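Long-range contacts in xyloglucan-specific endo-beta-1,4-glucanase BoGH5A (Bacteroides ovatus, PDB 3ZMR), which hydrolyses internal beta-1,4-glucosidic linkages in the backbone of xyloglucan with retention of configuration, releasing xyloglucan oligosaccharides: residues 222-226 with 262-267; 215-221 with 236-241; 396-400 with 416-420. The contacts are given in a common frame with arbitrary orientation. Numbering follows the deposited sequence.

How the contacts relate
All three contacts lie in the (beta/alpha)8 barrel of the glycosyl hydrolase family 5 domain. Contacts 1 and 2 share the loop between strand 210-214 and helix 227-248; their centres are 12 Å apart and they touch, Asn223 ND2 lying 3.9 Å from Trp217 CD1. Contact 3, about 28 Å and 29 Å from them between centres, belongs to the seventh beta/alpha unit. Contact 1 joins two loops, is partly exposed towards 266-267, and relies on hydrogen bonds and waters. Contacts 2 and 3 are buried and each packs a loop on the helix that follows it: the former through stacking and apolar contacts, the latter through an arginine hydrogen-bonded to loop carbonyls, beside a packed proline.

Contact 1. Residues 222-226 with 262-267; sequences LNHPV and EVNNDD. With BGC (beta-D-glucopyranose), chain C; GLC (alpha-D-glucopyranose), chain L.
Asn223 carries all three direct hydrogen bonds between these two irregular segments. Its carbonyl accepts from Asp266 N (N to Asn223 O 3.0 Å, 168°), Asn264 N donates to Asn223 OD1 at 3.1 Å, and Asn223 ND2 donates to Asp266 OD2 at 3.0 Å. The m rotamer of Asn223 (chi2 -21°) lets the amide meet both partners; the closest CA atoms are those of Asn223 and Asn264, 4.9 Å apart. A water extends this set, accepting from Asn223 ND2 at 3.1 Å and donating to Glu262 O at 2.7 Å. Another lies 2.8 Å from His224 ND1 and donates to Asn265 OD1 at 2.8 Å. Asn265 OD1 also accepts from Asp267 N at 3.1 Å, forming an Asx turn, while Asn223 and Pro225 each centre an inverse gamma turn. The segments belong to the loops following strands 210-214 and 255-258, neighbours in the (beta/alpha)8 barrel. Glu262, probably the catalytic proton donor as in related enzymes, points its CA-CB bond away from 222-226. Glu262 OE2 hydrogen-bonds His336 and lies 2.4 Å from BGC C1, too close for a non-bonded contact, and 2.8 Å from GLC C1, overlapping models of one sugar. Apolar packing flanks the polar centre: Leu222 CD2 meets Val263 CG2 at 3.8 Å and Pro225 CB meets Val263 CG1 at 4.4 Å. Pro225 CD makes van der Waals contact with Asn265 CB (3.8 Å).

Contact 2. Residues 215-221 with 236-241; sequences IHWEGGW and RLEAMW. With XYS (alpha-D-xylopyranose), chain B; GLC (alpha-D-glucopyranose), chain L; BGC (beta-D-glucopyranose), chain C; EDO (1,2-ethanediol), chain H.
Arg236, fully extended (chi1 to chi4 all near 180°), lays its guanidinium flat on Trp221 (chi1 p), planes at 2°, a cation-pi interaction with Arg236 CZ 3.6 Å from the centroid of the Trp221 five-membered ring. Arg236 CD adds a CH-pi contact, 3.6 Å from the six-membered-ring centroid of Trp221. Ile215 CD1 makes another, 3.7 Å from the five-membered-ring centroid of Trp241. A Met-aromatic contact puts Met240 SD 3.7 Å from Trp221 CZ2. These contacts fasten the loop after barrel strand 210-214 to helical 236-241 within its own helix, 227-248, a beta-to-alpha connection of the TIM barrel; nearest CA pairs are Ile215-Trp241 (8.4 Å) and Trp221-Arg236 (9.8 Å). Apolar packing adds Ile215 CD1 to Met240 CB at 3.9 Å. Within the loop, Trp221 NE1 donates to Glu218 OE2 at 2.7 Å, and a type I' turn spans Trp217 to Gly220. On the sugar side, His216 NE2 donates to O3 of the glucose modelled as BGC (3.0 Å) or GLC (2.9 Å), and Trp217 has xylose XYS C1 over one ring face.

Contact 3. Residues 396-400 with 416-420; sequences YGPTL and RNDYI
In this seventh beta/alpha unit of the (beta/alpha)8 barrel, the loop that follows strand 391-396 runs over its own helix, 406-429, of which 416-420 is a little more than one turn. Tyr396 (chi1 p) comes directly after the inferred nucleophile Glu395; its ring edge meets Ile420, with Tyr396 CE2 4.4 Å from Ile420 CG2. Gly397 has phi/psi of 136°/149°, where a CB would clash with the preceding carbonyl; a water accepts from Gly397 N at 2.8 Å and donates to Tyr419 OH at 2.8 Å, a hydroxyl also hydrogen-bonded to the Asp339 carbonyl. Pro398 is at the centre, its CA 6.3 Å from that of Arg416, and its CD packs 3.7 Å from Ile420 CG1 and 4.1 Å from Tyr419 CD2. Its carbonyl accepts from Arg416 NH2 (to Pro398 O 2.9 Å, 163°; Arg416 chi1 m, chi2 t, chi3 p). Thr399 directs its CA-CB bond away, but its carbonyl accepts from Arg416 NE (to Thr399 O 2.9 Å). Leu400 lies over one guanidinium face, with Leu400 CB 3.7 Å from Arg416 NE.

Contact 1. Residues 222-226 with 262-267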
loop_
_atom_site.group_PDB
_atom_site.type_symbol
_atom_site.label_atom_id
_atom_site.label_comp_id
_atom_site.label_asym_id
_atom_site.label_seq_id
_atom_site.Cartn_x
_atom_site.Cartn_y
_atom_site.Cartn_z
ATOM N N LEU A 222 -2.828 -12.986 -5.769
ATOM C CA LEU A 222 -3.636 -12.100 -4.914
ATOM C C LEU A 222 -4.679 -11.318 -5.730
ATOM O O LEU A 222 -5.557 -10.668 -5.175
ATOM C CB LEU A 222 -2.748 -11.142 -4.106
ATOM C CG LEU A 222 -3.405 -10.366 -2.970
ATOM C CD1 LEU A 222 -4.135 -11.238 -1.966
ATOM C CD2 LEU A 222 -2.360 -9.489 -2.293
ATOM N N ASN A 223 -4.585 -11.399 -7.057
ATOM C CA ASN A 223 -5.398 -10.573 -7.941
ATOM C C ASN A 223 -6.791 -11.119 -8.200
ATOM O O ASN A 223 -7.232 -11.264 -9.352
ATOM C CB ASN A 223 -4.658 -10.307 -9.253
ATOM C CG ASN A 223 -3.457 -9.400 -9.069
ATOM O OD1 ASN A 223 -3.356 -8.656 -8.085
ATOM N ND2 ASN A 223 -2.511 -9.469 -10.007
ATOM N N HIS A 224 -7.479 -11.416 -7.103
ATOM C CA HIS A 224 -8.866 -11.873 -7.125
ATOM C C HIS A 224 -9.649 -11.263 -5.982
ATOM O O HIS A 224 -10.091 -11.972 -5.058
ATOM C CB HIS A 224 -8.945 -13.391 -7.098
ATOM C CG HIS A 224 -8.123 -14.026 -8.163
ATOM N ND1 HIS A 224 -8.567 -14.123 -9.463
ATOM C CD2 HIS A 224 -6.853 -14.498 -8.154
ATOM C CE1 HIS A 224 -7.615 -14.670 -10.206
ATOM N NE2 HIS A 224 -6.564 -14.905 -9.435
ATOM N N PRO A 225 -9.868 -9.944 -6.048
ATOM C CA PRO A 225 -10.469 -9.221 -4.913
ATOM C C PRO A 225 -11.997 -9.321 -4.969
ATOM O O PRO A 225 -12.681 -8.353 -5.246
ATOM C CB PRO A 225 -9.986 -7.784 -5.130
ATOM C CG PRO A 225 -9.885 -7.665 -6.613
ATOM C CD PRO A 225 -9.411 -9.019 -7.091
ATOM N N VAL A 226 -12.484 -10.534 -4.738
ATOM C CA VAL A 226 -13.907 -10.861 -4.790
ATOM C C VAL A 226 -14.233 -11.754 -3.599
ATOM O O VAL A 226 -13.375 -12.487 -3.089
ATOM C CB VAL A 226 -14.310 -11.554 -6.117
ATOM C CG1 VAL A 226 -14.083 -10.628 -7.317
ATOM C CG2 VAL A 226 -13.579 -12.862 -6.318
ATOM N N GLU A 262 0.458 -4.447 -6.502
ATOM C CA GLU A 262 -0.583 -3.849 -7.356
ATOM C C GLU A 262 -1.777 -4.802 -7.475
ATOM O O GLU A 262 -1.864 -5.588 -8.422
ATOM C CB GLU A 262 -0.043 -3.457 -8.750
ATOM C CG GLU A 262 1.052 -2.418 -8.736
ATOM C CD GLU A 262 1.547 -2.032 -10.108
ATOM O OE1 GLU A 262 1.084 -2.686 -11.100
ATOM O OE2 GLU A 262 2.418 -1.110 -10.165
ATOM N N VAL A 263 -2.677 -4.763 -6.500
ATOM C CA VAL A 263 -3.829 -5.678 -6.464
ATOM C C VAL A 263 -4.813 -5.201 -7.541
ATOM O O VAL A 263 -5.151 -4.031 -7.628
ATOM C CB VAL A 263 -4.497 -5.718 -5.075
ATOM C CG1 VAL A 263 -5.787 -6.553 -5.130
ATOM C CG2 VAL A 263 -3.501 -6.285 -4.068
ATOM N N ASN A 264 -5.243 -6.164 -8.350
ATOM C CA ASN A 264 -6.100 -5.985 -9.520
ATOM C C ASN A 264 -7.052 -7.174 -9.569
ATOM O O ASN A 264 -6.802 -8.173 -8.943
ATOM C CB ASN A 264 -5.193 -6.031 -10.800
ATOM C CG ASN A 264 -5.927 -5.796 -12.085
ATOM O OD1 ASN A 264 -5.913 -6.654 -12.978
ATOM N ND2 ASN A 264 -6.538 -4.636 -12.217
ATOM N N ASN A 265 -8.157 -7.054 -10.309
ATOM C CA ASN A 265 -8.940 -8.230 -10.650
ATOM C C ASN A 265 -8.513 -8.827 -12.007
ATOM O O ASN A 265 -8.952 -8.377 -13.057
ATOM C CB ASN A 265 -10.430 -7.929 -10.638
ATOM C CG ASN A 265 -11.250 -9.179 -10.803
ATOM O OD1 ASN A 265 -10.683 -10.281 -10.973
ATOM N ND2 ASN A 265 -12.568 -9.039 -10.752
ATOM N N ASP A 266 -7.676 -9.852 -11.961
ATOM C CA ASP A 266 -7.101 -10.450 -13.168
ATOM C C ASP A 266 -8.103 -11.172 -14.060
ATOM O O ASP A 266 -7.783 -11.467 -15.206
ATOM C CB ASP A 266 -5.927 -11.377 -12.786
ATOM C CG ASP A 266 -4.581 -10.600 -12.594
ATOM O OD1 ASP A 266 -4.534 -9.354 -12.821
ATOM O OD2 ASP A 266 -3.568 -11.242 -12.229
ATOM N N ASP A 267 -9.282 -11.471 -13.516
ATOM C CA ASP A 267 -10.368 -12.143 -14.250
ATOM C C ASP A 267 -11.282 -11.149 -14.970
ATOM O O ASP A 267 -12.141 -11.569 -15.742
ATOM C CB ASP A 267 -11.228 -13.006 -13.295
ATOM C CG ASP A 267 -10.543 -14.299 -12.847
ATOM O OD1 ASP A 267 -9.414 -14.618 -13.281
ATOM O OD2 ASP A 267 -11.166 -15.028 -12.046
HETATM C C2 BGC C . 4.939 -3.378 -10.874
HETATM C C3 BGC C . 6.347 -3.687 -11.412
HETATM C C4 BGC C . 6.457 -3.457 -12.915
HETATM C C5 BGC C . 5.954 -2.022 -13.127
HETATM C C6 BGC C . 6.084 -1.612 -14.584
HETATM C C1 BGC C . 4.292 -2.066 -11.342
HETATM O O2 BGC C . 4.979 -3.383 -9.448
HETATM O O3 BGC C . 6.663 -5.060 -11.102
HETATM O O4 BGC C . 7.822 -3.705 -13.361
HETATM O O5 BGC C . 4.575 -1.888 -12.731
HETATM O O6 BGC C . 5.518 -2.672 -15.373
HETATM C C1 GLC L . 4.752 -1.956 -11.487
HETATM C C2 GLC L . 5.133 -3.333 -10.958
HETATM C C3 GLC L . 6.521 -3.763 -11.436
HETATM C C4 GLC L . 6.532 -3.635 -12.963
HETATM C C5 GLC L . 6.001 -2.261 -13.398
HETATM C C6 GLC L . 5.999 -2.041 -14.908
HETATM O O2 GLC L . 5.022 -3.322 -9.559
HETATM O O3 GLC L . 6.869 -5.081 -10.955
HETATM O O4 GLC L . 7.872 -3.777 -13.349
HETATM O O5 GLC L . 4.704 -2.050 -12.886
HETATM O O6 GLC L . 7.244 -1.455 -15.237
HETATM O O HOH W 1 -0.679 -7.016 -10.316
HETATM O O HOH W 2 -11.020 -12.693 -9.623
#

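Contact 2. Residues 215-221 with 236-241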
loop_
_atom_site.group_PDB
_atom_site.type_symbol
_atom_site.label_atom_id
_atom_site.label_comp_id
_atom_site.label_asym_id
_atom_site.label_seq_id
_atom_site.Cartn_x
_atom_site.Cartn_y
_atom_site.Cartn_z
ATOM N N ILE A 215 5.483 -8.251 -0.263
ATOM C CA ILE A 215 5.180 -9.447 -1.077
ATOM C C ILE A 215 4.694 -8.886 -2.422
ATOM O O ILE A 215 3.715 -8.159 -2.486
ATOM C CB ILE A 215 4.122 -10.372 -0.450
ATOM C CG1 ILE A 215 4.559 -10.890 0.921
ATOM C CG2 ILE A 215 3.884 -11.542 -1.411
ATOM C CD1 ILE A 215 3.475 -11.687 1.608
ATOM N N HIS A 216 5.390 -9.218 -3.506
ATOM C CA HIS A 216 5.166 -8.567 -4.786
ATOM C C HIS A 216 4.169 -9.402 -5.602
ATOM O O HIS A 216 3.483 -10.277 -5.057
ATOM C CB HIS A 216 6.506 -8.393 -5.515
ATOM C CG HIS A 216 6.568 -7.230 -6.463
ATOM N ND1 HIS A 216 6.585 -5.935 -6.021
ATOM C CD2 HIS A 216 6.655 -7.171 -7.824
ATOM C CE1 HIS A 216 6.694 -5.115 -7.057
ATOM N NE2 HIS A 216 6.756 -5.846 -8.170
ATOM N N TRP A 217 4.112 -9.160 -6.903
ATOM C CA TRP A 217 3.158 -9.807 -7.809
ATOM C C TRP A 217 3.238 -11.340 -7.770
ATOM O O TRP A 217 2.240 -12.023 -7.606
ATOM C CB TRP A 217 3.458 -9.315 -9.231
ATOM C CG TRP A 217 2.682 -10.007 -10.317
ATOM C CD1 TRP A 217 1.329 -9.910 -10.597
ATOM C CD2 TRP A 217 3.220 -10.934 -11.280
ATOM N NE1 TRP A 217 1.005 -10.726 -11.669
ATOM C CE2 TRP A 217 2.148 -11.336 -12.117
ATOM C CE3 TRP A 217 4.512 -11.415 -11.548
ATOM C CZ2 TRP A 217 2.332 -12.192 -13.188
ATOM C CZ3 TRP A 217 4.680 -12.288 -12.617
ATOM C CH2 TRP A 217 3.613 -12.663 -13.404
ATOM N N GLU A 218 4.445 -11.855 -7.950
ATOM C CA GLU A 218 4.753 -13.302 -7.910
ATOM C C GLU A 218 3.669 -14.216 -8.526
ATOM O O GLU A 218 3.196 -15.181 -7.925
ATOM C CB GLU A 218 5.188 -13.768 -6.534
ATOM C CG GLU A 218 4.178 -13.618 -5.423
ATOM C CD GLU A 218 4.564 -14.382 -4.165
ATOM O OE1 GLU A 218 5.759 -14.708 -4.003
ATOM O OE2 GLU A 218 3.656 -14.633 -3.336
ATOM N N GLY A 219 3.304 -13.895 -9.766
ATOM C CA GLY A 219 2.362 -14.686 -10.546
ATOM C C GLY A 219 0.914 -14.258 -10.492
ATOM O O GLY A 219 0.093 -14.731 -11.295
ATOM N N GLY A 220 0.587 -13.372 -9.549
ATOM C CA GLY A 220 -0.738 -12.735 -9.521
ATOM C C GLY A 220 -1.783 -13.444 -8.664
ATOM O O GLY A 220 -2.982 -13.153 -8.789
ATOM N N TRP A 221 -1.373 -14.351 -7.772
ATOM C CA TRP A 221 -2.365 -15.080 -6.959
ATOM C C TRP A 221 -3.291 -14.194 -6.140
ATOM O O TRP A 221 -4.408 -14.600 -5.849
ATOM C CB TRP A 221 -1.685 -16.052 -6.010
ATOM C CG TRP A 221 -0.808 -15.438 -4.963
ATOM C CD1 TRP A 221 0.543 -15.184 -5.047
ATOM C CD2 TRP A 221 -1.222 -14.961 -3.666
ATOM N NE1 TRP A 221 0.994 -14.593 -3.887
ATOM C CE2 TRP A 221 -0.063 -14.466 -3.011
ATOM C CE3 TRP A 221 -2.435 -14.957 -2.975
ATOM C CZ2 TRP A 221 -0.112 -13.902 -1.716
ATOM C CZ3 TRP A 221 -2.466 -14.429 -1.676
ATOM C CH2 TRP A 221 -1.312 -13.948 -1.057
ATOM N N ARG A 236 -4.055 -17.005 3.137
ATOM C CA ARG A 236 -2.707 -17.107 2.588
ATOM C C ARG A 236 -1.850 -15.882 2.917
ATOM O O ARG A 236 -0.692 -16.022 3.291
ATOM C CB ARG A 236 -2.775 -17.329 1.083
ATOM C CG ARG A 236 -1.423 -17.395 0.415
ATOM C CD ARG A 236 -1.547 -17.826 -1.018
ATOM N NE ARG A 236 -0.274 -17.852 -1.698
ATOM C CZ ARG A 236 -0.127 -18.308 -2.942
ATOM N NH1 ARG A 236 -1.173 -18.782 -3.600
ATOM N NH2 ARG A 236 1.055 -18.287 -3.531
ATOM N N LEU A 237 -2.417 -14.695 2.730
ATOM C CA LEU A 237 -1.688 -13.450 2.990
ATOM C C LEU A 237 -1.245 -13.419 4.467
ATOM O O LEU A 237 -0.079 -13.081 4.785
ATOM C CB LEU A 237 -2.574 -12.284 2.616
ATOM C CG LEU A 237 -1.848 -10.926 2.653
ATOM C CD1 LEU A 237 -0.711 -10.813 1.655
ATOM C CD2 LEU A 237 -2.870 -9.811 2.458
ATOM N N GLU A 238 -2.145 -13.811 5.367
ATOM C CA GLU A 238 -1.796 -13.913 6.788
ATOM C C GLU A 238 -0.675 -14.915 7.043
ATOM O O GLU A 238 0.275 -14.654 7.780
ATOM C CB GLU A 238 -3.035 -14.293 7.629
ATOM C CG GLU A 238 -2.696 -14.500 9.098
ATOM C CD GLU A 238 -3.881 -14.852 9.983
ATOM O OE1 GLU A 238 -4.884 -15.364 9.481
ATOM O OE2 GLU A 238 -3.787 -14.601 11.202
ATOM N N ALA A 239 -0.798 -16.107 6.446
ATOM C CA ALA A 239 0.172 -17.175 6.708
ATOM C C ALA A 239 1.566 -16.756 6.270
ATOM O O ALA A 239 2.557 -17.032 6.948
ATOM C CB ALA A 239 -0.229 -18.461 6.014
ATOM N N MET A 240 1.631 -16.044 5.148
ATOM C CA MET A 240 2.898 -15.588 4.607
ATOM C C MET A 240 3.461 -14.460 5.450
ATOM O O MET A 240 4.622 -14.510 5.904
ATOM C CB MET A 240 2.744 -15.175 3.132
ATOM C CG MET A 240 2.388 -16.353 2.213
ATOM S SD MET A 240 2.176 -15.832 0.508
ATOM C CE MET A 240 3.868 -15.539 0.031
ATOM N N TRP A 241 2.628 -13.448 5.727
ATOM C CA TRP A 241 3.112 -12.319 6.538
ATOM C C TRP A 241 3.474 -12.681 7.978
ATOM O O TRP A 241 4.368 -12.068 8.567
ATOM C CB TRP A 241 2.158 -11.112 6.526
ATOM C CG TRP A 241 2.514 -10.173 5.409
ATOM C CD1 TRP A 241 1.798 -9.929 4.264
ATOM C CD2 TRP A 241 3.704 -9.385 5.313
ATOM N NE1 TRP A 241 2.493 -9.065 3.447
ATOM C CE2 TRP A 241 3.671 -8.723 4.053
ATOM C CE3 TRP A 241 4.834 -9.228 6.126
ATOM C CZ2 TRP A 241 4.700 -7.881 3.622
ATOM C CZ3 TRP A 241 5.832 -8.364 5.705
ATOM C CH2 TRP A 241 5.769 -7.725 4.466
HETATM C C1 XYS B . 5.101 -8.921 -13.849
HETATM C C2 XYS B . 3.740 -9.169 -14.549
HETATM C C3 XYS B . 2.966 -7.856 -14.507
HETATM C C4 XYS B . 2.856 -7.303 -13.093
HETATM C C5 XYS B . 4.217 -7.218 -12.373
HETATM O O2 XYS B . 3.830 -9.615 -15.937
HETATM O O3 XYS B . 1.638 -7.996 -15.022
HETATM O O4 XYS B . 2.297 -6.003 -13.175
HETATM O O5 XYS B . 4.913 -8.449 -12.504
HETATM C C1 GLC L . 4.752 -1.956 -11.487
HETATM C C2 GLC L . 5.133 -3.333 -10.958
HETATM C C3 GLC L . 6.521 -3.763 -11.436
HETATM C C4 GLC L . 6.532 -3.635 -12.963
HETATM C C5 GLC L . 6.001 -2.261 -13.398
HETATM C C6 GLC L . 5.999 -2.041 -14.908
HETATM O O2 GLC L . 5.022 -3.322 -9.559
HETATM O O3 GLC L . 6.869 -5.081 -10.955
HETATM O O4 GLC L . 7.872 -3.777 -13.349
HETATM O O5 GLC L . 4.704 -2.050 -12.886
HETATM O O6 GLC L . 7.244 -1.455 -15.237
HETATM C C2 BGC C . 4.939 -3.378 -10.874
HETATM C C3 BGC C . 6.347 -3.687 -11.412
HETATM C C4 BGC C . 6.457 -3.457 -12.915
HETATM C C5 BGC C . 5.954 -2.022 -13.127
HETATM C C6 BGC C . 6.084 -1.612 -14.584
HETATM C C1 BGC C . 4.292 -2.066 -11.342
HETATM O O2 BGC C . 4.979 -3.383 -9.448
HETATM O O3 BGC C . 6.663 -5.060 -11.102
HETATM O O4 BGC C . 7.822 -3.705 -13.361
HETATM O O5 BGC C . 4.575 -1.888 -12.731
HETATM O O6 BGC C . 5.518 -2.672 -15.373
HETATM C C1 EDO H . -4.809 -20.529 -2.722
HETATM O O1 EDO H . -5.345 -20.753 -4.032
HETATM C C2 EDO H . -4.856 -19.043 -2.414
HETATM O O2 EDO H . -4.065 -18.349 -3.380
#

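Contact 3. Residues 396-400 with 416-420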
loop_
_atom_site.group_PDB
_atom_site.type_symbol
_atom_site.label_atom_id
_atom_site.label_comp_id
_atom_site.label_asym_id
_atom_site.label_seq_id
_atom_site.Cartn_x
_atom_site.Cartn_y
_atom_site.Cartn_z
ATOM N N TYR A 396 8.303 4.844 -9.778
ATOM C CA TYR A 396 8.112 5.746 -10.918
ATOM C C TYR A 396 9.342 5.549 -11.807
ATOM O O TYR A 396 10.391 5.097 -11.343
ATOM C CB TYR A 396 7.932 7.240 -10.502
ATOM C CG TYR A 396 9.221 7.842 -10.083
ATOM C CD1 TYR A 396 9.751 7.629 -8.807
ATOM C CD2 TYR A 396 9.989 8.614 -10.975
ATOM C CE1 TYR A 396 10.993 8.134 -8.445
ATOM C CE2 TYR A 396 11.238 9.076 -10.639
ATOM C CZ TYR A 396 11.743 8.858 -9.376
ATOM O OH TYR A 396 13.012 9.322 -9.018
ATOM N N GLY A 397 9.250 5.985 -13.056
ATOM C CA GLY A 397 10.421 6.102 -13.919
ATOM C C GLY A 397 10.185 5.591 -15.328
ATOM O O GLY A 397 9.378 4.694 -15.558
ATOM N N PRO A 398 10.881 6.209 -16.299
ATOM C CA PRO A 398 10.754 5.787 -17.682
ATOM C C PRO A 398 11.811 4.767 -18.108
ATOM O O PRO A 398 12.979 4.823 -17.662
ATOM C CB PRO A 398 10.980 7.099 -18.431
ATOM C CG PRO A 398 11.997 7.806 -17.592
ATOM C CD PRO A 398 11.735 7.411 -16.176
ATOM N N THR A 399 11.423 3.880 -19.014
ATOM C CA THR A 399 12.433 3.001 -19.628
ATOM C C THR A 399 13.415 3.823 -20.472
ATOM O O THR A 399 13.170 4.987 -20.794
ATOM C CB THR A 399 11.773 1.895 -20.463
ATOM O OG1 THR A 399 12.753 0.895 -20.805
ATOM C CG2 THR A 399 11.126 2.496 -21.721
ATOM N N LEU A 400 14.536 3.195 -20.813
ATOM C CA LEU A 400 15.502 3.807 -21.716
ATOM C C LEU A 400 15.533 2.981 -22.998
ATOM O O LEU A 400 15.905 1.815 -23.009
ATOM C CB LEU A 400 16.878 3.935 -21.058
ATOM C CG LEU A 400 17.881 4.896 -21.713
ATOM C CD1 LEU A 400 19.025 5.239 -20.746
ATOM C CD2 LEU A 400 18.413 4.321 -23.033
ATOM N N ARG A 416 13.712 11.815 -20.843
ATOM C CA ARG A 416 13.701 10.960 -19.634
ATOM C C ARG A 416 14.134 11.776 -18.435
ATOM O O ARG A 416 13.525 11.726 -17.342
ATOM C CB ARG A 416 14.615 9.742 -19.712
ATOM C CG ARG A 416 14.245 8.753 -20.785
ATOM C CD ARG A 416 15.238 7.606 -20.741
ATOM N NE ARG A 416 15.081 6.778 -19.537
ATOM C CZ ARG A 416 15.873 6.819 -18.464
ATOM N NH1 ARG A 416 16.940 7.611 -18.398
ATOM N NH2 ARG A 416 15.559 6.037 -17.421
ATOM N N ASN A 417 15.234 12.493 -18.569
ATOM C CA ASN A 417 15.781 13.258 -17.440
ATOM C C ASN A 417 14.925 14.464 -17.045
ATOM O O ASN A 417 14.760 14.761 -15.857
ATOM C CB ASN A 417 17.242 13.599 -17.698
ATOM C CG ASN A 417 18.107 12.364 -17.674
ATOM O OD1 ASN A 417 17.806 11.390 -16.943
ATOM N ND2 ASN A 417 19.147 12.355 -18.484
ATOM N N ASP A 418 14.300 15.106 -18.021
ATOM C CA ASP A 418 13.348 16.201 -17.762
ATOM C C ASP A 418 12.157 15.638 -16.961
ATOM O O ASP A 418 11.686 16.238 -15.991
ATOM C CB ASP A 418 12.861 16.837 -19.081
ATOM C CG ASP A 418 13.926 17.666 -19.771
ATOM O OD1 ASP A 418 15.001 17.968 -19.160
ATOM O OD2 ASP A 418 13.660 18.023 -20.941
ATOM N N TYR A 419 11.668 14.486 -17.397
ATOM C CA TYR A 419 10.517 13.815 -16.784
ATOM C C TYR A 419 10.829 13.401 -15.324
ATOM O O TYR A 419 10.071 13.671 -14.402
ATOM C CB TYR A 419 10.114 12.565 -17.606
ATOM C CG TYR A 419 9.021 11.751 -16.967
ATOM C CD1 TYR A 419 7.695 12.059 -17.178
ATOM C CD2 TYR A 419 9.328 10.683 -16.145
ATOM C CE1 TYR A 419 6.683 11.354 -16.577
ATOM C CE2 TYR A 419 8.318 9.920 -15.571
ATOM C CZ TYR A 419 6.994 10.254 -15.787
ATOM O OH TYR A 419 5.977 9.538 -15.153
ATOM N N ILE A 420 11.951 12.746 -15.146
ATOM C CA ILE A 420 12.426 12.312 -13.844
ATOM C C ILE A 420 12.528 13.474 -12.880
ATOM O O ILE A 420 12.010 13.418 -11.743
ATOM C CB ILE A 420 13.785 11.557 -13.949
ATOM C CG1 ILE A 420 13.584 10.183 -14.605
ATOM C CG2 ILE A 420 14.422 11.384 -12.571
ATOM C CD1 ILE A 420 14.862 9.492 -15.043
HETATM O O HOH W 3 6.904 7.236 -13.955
#